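PDB 4P9F: HTH-type transcriptional regulator mcbR from Escherichia coli UMEA 3718-1, which represses expression of McbA by binding to its promoter region, preventing colanic acid overproduction and mucoidy, and is important for biofilm formation. Local coordinates for residues A[26-31]-A[61-66]. Sequence-based numbering, arbitrary orientation.
Sequences GARLIT and APAQAF
R28, on an edge strand of the small antiparallel sheet of a winged helix-turn-helix domain, the DNA-binding fold of GntR regulators, reaches P62 in the turn of the wing and illustrates how a side chain can tie an edge strand to such a turn. NH1 and NH2 of R28 both donate, end-on, to P62 O, each at 3.1 Å, with the oxygen close to the guanidinium plane. A65 CB lies over one face of that group, offset toward its rim and 3.5 Å from CZ. CG is anti to the backbone N (chi1 173°) and the chain stays extended to NE, carrying the guanidinium past A65 to the turn. In the sheet itself, next to R28, L29 and F66 form an antiparallel hydrogen-bonded pair: L29 N to F66 O at 2.7 Å, and F66 N to L29 O at 2.9 Å. A61 N hydrogen-bonds to A65 O, closing the wing hairpin whose turn presents P62 O. On the face carrying L29 and F66, the phenylalanine packs on L49, L50 and V53 of helix 42-54. T31 opens the first helix of the helix-turn-helix; its N makes a weak hydrogen bond to Q64 O, and its OG1 sits in the plane of the F66 ring, at the edge, 3.3 Å from CE1.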
loop_
_atom_site.group_PDB
_atom_site.type_symbol
_atom_site.label_atom_id
_atom_site.label_comp_id
_atom_site.label_asym_id
_atom_site.label_seq_id
_atom_site.Cartn_x
_atom_site.Cartn_y
_atom_site.Cartn_z
ATOM N N GLY A 26 -8.357 18.408 -7.122
ATOM C CA GLY A 26 -9.641 18.807 -7.680
ATOM C C GLY A 26 -9.678 18.978 -9.195
ATOM O O GLY A 26 -10.766 19.105 -9.757
ATOM N N ALA A 27 -8.516 19.001 -9.859
ATOM C CA ALA A 27 -8.495 19.240 -11.303
ATOM C C ALA A 27 -9.263 18.181 -12.079
ATOM O O ALA A 27 -9.194 16.982 -11.775
ATOM C CB ALA A 27 -7.054 19.299 -11.828
ATOM N N ARG A 28 -9.935 18.633 -13.129
ATOM C CA ARG A 28 -10.738 17.749 -13.959
ATOM C C ARG A 28 -9.863 17.308 -15.129
ATOM O O ARG A 28 -9.347 18.128 -15.888
ATOM C CB ARG A 28 -12.011 18.476 -14.438
ATOM C CG ARG A 28 -12.854 17.698 -15.452
ATOM C CD ARG A 28 -14.180 18.430 -15.797
ATOM N NE ARG A 28 -14.789 17.831 -16.979
ATOM C CZ ARG A 28 -15.613 16.789 -16.950
ATOM N NH1 ARG A 28 -15.955 16.258 -15.778
ATOM N NH2 ARG A 28 -16.110 16.287 -18.090
ATOM N N LEU A 29 -9.644 16.004 -15.230
ATOM C CA LEU A 29 -8.841 15.423 -16.306
ATOM C C LEU A 29 -9.748 14.823 -17.369
ATOM O O LEU A 29 -10.520 13.911 -17.073
ATOM C CB LEU A 29 -7.906 14.353 -15.744
ATOM C CG LEU A 29 -7.137 14.765 -14.482
ATOM C CD1 LEU A 29 -6.276 13.600 -13.949
ATOM C CD2 LEU A 29 -6.277 16.002 -14.745
ATOM N N ILE A 30 -9.596 15.262 -18.611
ATOM C CA ILE A 30 -10.465 14.788 -19.691
ATOM C C ILE A 30 -9.688 13.770 -20.528
ATOM O O ILE A 30 -8.654 14.102 -21.117
ATOM C CB ILE A 30 -10.991 15.966 -20.572
ATOM C CG1 ILE A 30 -11.892 16.895 -19.747
ATOM C CG2 ILE A 30 -11.744 15.457 -21.830
ATOM C CD1 ILE A 30 -11.209 18.130 -19.247
ATOM N N THR A 31 -10.143 12.516 -20.507
ATOM C CA THR A 31 -9.479 11.421 -21.226
ATOM C C THR A 31 -9.089 11.797 -22.672
ATOM O O THR A 31 -7.949 11.603 -23.098
ATOM C CB THR A 31 -10.390 10.178 -21.217
ATOM O OG1 THR A 31 -10.797 9.924 -19.865
ATOM C CG2 THR A 31 -9.682 8.961 -21.762
ATOM N N ALA A 61 -15.191 11.165 -12.713
ATOM C CA ALA A 61 -15.960 12.400 -12.920
ATOM C C ALA A 61 -16.945 12.226 -14.091
ATOM O O ALA A 61 -16.775 11.322 -14.903
ATOM C CB ALA A 61 -15.000 13.586 -13.173
ATOM N N PRO A 62 -17.991 13.067 -14.165
ATOM C CA PRO A 62 -18.976 12.987 -15.256
ATOM C C PRO A 62 -18.378 13.085 -16.671
ATOM O O PRO A 62 -17.363 13.773 -16.873
ATOM C CB PRO A 62 -19.885 14.186 -14.988
ATOM C CG PRO A 62 -19.770 14.425 -13.528
ATOM C CD PRO A 62 -18.365 14.086 -13.167
ATOM N N ALA A 63 -18.971 12.358 -17.614
ATOM C CA ALA A 63 -18.644 12.489 -19.039
ATOM C C ALA A 63 -17.223 12.094 -19.465
ATOM O O ALA A 63 -16.508 12.912 -20.057
ATOM C CB ALA A 63 -18.938 13.939 -19.510
ATOM N N GLN A 64 -16.790 10.881 -19.106
ATOM C CA GLN A 64 -15.477 10.357 -19.536
ATOM C C GLN A 64 -14.304 11.219 -19.061
ATOM O O GLN A 64 -13.440 11.675 -19.846
ATOM C CB GLN A 64 -15.447 10.201 -21.065
ATOM C CG GLN A 64 -16.456 9.167 -21.570
ATOM C CD GLN A 64 -16.586 9.149 -23.083
ATOM O OE1 GLN A 64 -16.129 10.062 -23.771
ATOM N NE2 GLN A 64 -17.215 8.100 -23.609
ATOM N N ALA A 65 -14.301 11.458 -17.759
ATOM C CA ALA A 65 -13.301 12.323 -17.143
ATOM C C ALA A 65 -13.026 11.837 -15.728
ATOM O O ALA A 65 -13.712 10.949 -15.202
ATOM C CB ALA A 65 -13.766 13.797 -17.152
ATOM N N PHE A 66 -11.984 12.402 -15.137
ATOM C CA PHE A 66 -11.524 12.029 -13.815
ATOM C C PHE A 66 -11.136 13.261 -13.018
ATOM O O PHE A 66 -10.916 14.324 -13.600
ATOM C CB PHE A 66 -10.341 11.069 -13.944
ATOM C CG PHE A 66 -10.669 9.850 -14.728
ATOM C CD1 PHE A 66 -10.564 9.840 -16.113
ATOM C CD2 PHE A 66 -11.153 8.730 -14.094
ATOM C CE1 PHE A 66 -10.896 8.720 -16.842
ATOM C CE2 PHE A 66 -11.490 7.595 -14.826
ATOM C CZ PHE A 66 -11.352 7.593 -16.197
#